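Putative hydrolase (Bacteroides ovatus, PDB 4HBS) is a putative hydrolase with a five-bladed beta-propeller fold whose substrate is unknown, probably related to beta-fructosidase-like glycoside hydrolases. Local coordinates at residues P16-D19 against S20-L24. Sequence-based numbering, arbitrary orientation.
Sequences PQID and SEWNL
The carbonyl O of Asp19 takes the backbone N-H of Trp22 at 3.1 Å, a bond round the turn that opens the 3-10 segment 20-22. The same residue also binds from its side chain: CG lies anti to the backbone N (chi1 -168°), which brings Asp19 OD1 to 3.2 Å from the N of Glu21 in a nearly straight bond (166°), the donor standing above the carboxylate plane. The backbone O and side-chain OD1 of Asp19 thus each accept one backbone N-H from the 3-10 segment. Asp19 CB sits over one face of the Trp22 indole, 3.6 Å from the centroid of the five-membered ring, a CH-pi contact. The benzo end of Trp22 runs back under the chain, with CZ3 3.9 Å from Ile18 CA. CG1 of Ile18 meets Leu24 CD1 at 3.9 Å, the two side chains crossing at about a right angle, and Ile18, Trp22 and Leu24 all touch Phe403 of strand 399-403. With Trp22 reduced to an alanine, Asp19 CB is likely to lose the ring face beneath it, and a gap would probably open beside Ile18. Arg367 makes a cation-pi contact with the indole, while Glu21 OE2 is bridged to Lys44. On this propeller surface, two backbone N-H hydrogen bonds to one aspartate fix the turn that leads into edge strand 24-26, and apolar groups seat it on the sheet.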
loop_
_atom_site.group_PDB
_atom_site.type_symbol
_atom_site.label_atom_id
_atom_site.label_comp_id
_atom_site.label_asym_id
_atom_site.label_seq_id
_atom_site.Cartn_x
_atom_site.Cartn_y
_atom_site.Cartn_z
ATOM N N PRO A 16 26.818 -1.348 -2.720
ATOM C CA PRO A 16 26.054 -0.299 -2.031
ATOM C C PRO A 16 26.726 0.168 -0.746
ATOM O O PRO A 16 27.302 -0.646 -0.024
ATOM C CB PRO A 16 24.698 -0.965 -1.777
ATOM C CG PRO A 16 24.994 -2.414 -1.679
ATOM C CD PRO A 16 26.143 -2.661 -2.623
ATOM N N GLN A 17 26.690 1.492 -0.490
ATOM C CA GLN A 17 27.282 2.096 0.708
ATOM C C GLN A 17 26.191 2.214 1.744
ATOM O O GLN A 17 25.314 3.075 1.613
ATOM C CB GLN A 17 27.909 3.478 0.394
ATOM C CG GLN A 17 29.116 3.416 -0.561
ATOM C CD GLN A 17 28.747 3.767 -1.994
ATOM O OE1 GLN A 17 28.497 4.935 -2.325
ATOM N NE2 GLN A 17 28.693 2.775 -2.883
ATOM N N ILE A 18 26.198 1.308 2.742
ATOM C CA ILE A 18 25.168 1.258 3.781
ATOM C C ILE A 18 25.698 1.873 5.081
ATOM O O ILE A 18 26.704 1.421 5.610
ATOM C CB ILE A 18 24.650 -0.223 3.983
ATOM C CG1 ILE A 18 23.499 -0.534 3.004
ATOM C CG2 ILE A 18 24.144 -0.489 5.418
ATOM C CD1 ILE A 18 23.844 -0.570 1.661
ATOM N N ASP A 19 24.988 2.879 5.604
ATOM C CA ASP A 19 25.297 3.488 6.900
ATOM C C ASP A 19 24.785 2.517 7.955
ATOM O O ASP A 19 23.672 2.010 7.817
ATOM C CB ASP A 19 24.608 4.873 7.027
ATOM C CG ASP A 19 25.048 5.762 8.189
ATOM O OD1 ASP A 19 25.580 5.224 9.186
ATOM O OD2 ASP A 19 24.784 6.980 8.135
ATOM N N SER A 20 25.589 2.225 8.981
ATOM C CA SER A 20 25.189 1.299 10.046
ATOM C C SER A 20 23.985 1.844 10.822
ATOM O O SER A 20 23.202 1.048 11.349
ATOM C CB SER A 20 26.354 1.012 10.990
ATOM O OG SER A 20 26.816 2.189 11.631
ATOM N N GLU A 21 23.809 3.198 10.847
ATOM C CA GLU A 21 22.664 3.864 11.484
ATOM C C GLU A 21 21.313 3.398 10.860
ATOM O O GLU A 21 20.314 3.341 11.578
ATOM C CB GLU A 21 22.804 5.400 11.366
ATOM C CG GLU A 21 21.766 6.195 12.162
ATOM C CD GLU A 21 20.449 6.580 11.491
ATOM O OE1 GLU A 21 20.325 6.424 10.256
ATOM O OE2 GLU A 21 19.538 7.050 12.212
ATOM N N TRP A 22 21.301 3.028 9.541
ATOM C CA TRP A 22 20.099 2.569 8.821
ATOM C C TRP A 22 19.546 1.232 9.357
ATOM O O TRP A 22 18.389 0.909 9.086
ATOM C CB TRP A 22 20.376 2.430 7.309
ATOM C CG TRP A 22 20.820 3.697 6.617
ATOM C CD1 TRP A 22 20.817 4.963 7.127
ATOM C CD2 TRP A 22 21.304 3.811 5.268
ATOM N NE1 TRP A 22 21.301 5.853 6.196
ATOM C CE2 TRP A 22 21.618 5.173 5.048
ATOM C CE3 TRP A 22 21.513 2.891 4.219
ATOM C CZ2 TRP A 22 22.077 5.647 3.811
ATOM C CZ3 TRP A 22 22.025 3.353 3.012
ATOM C CH2 TRP A 22 22.300 4.717 2.817
ATOM N N ASN A 23 20.367 0.456 10.092
ATOM C CA ASN A 23 20.004 -0.831 10.686
ATOM C C ASN A 23 19.396 -1.797 9.628
ATOM O O ASN A 23 18.324 -2.379 9.821
ATOM C CB ASN A 23 19.079 -0.641 11.904
ATOM C CG ASN A 23 19.050 -1.816 12.876
ATOM O OD1 ASN A 23 19.732 -2.841 12.692
ATOM N ND2 ASN A 23 18.177 -1.736 13.887
ATOM N N LEU A 24 20.117 -1.953 8.511
ATOM C CA LEU A 24 19.761 -2.880 7.442
ATOM C C LEU A 24 20.519 -4.194 7.684
ATOM O O LEU A 24 21.645 -4.170 8.188
ATOM C CB LEU A 24 20.112 -2.297 6.055
ATOM C CG LEU A 24 19.494 -0.946 5.688
ATOM C CD1 LEU A 24 19.798 -0.596 4.269
ATOM C CD2 LEU A 24 18.013 -0.947 5.885
#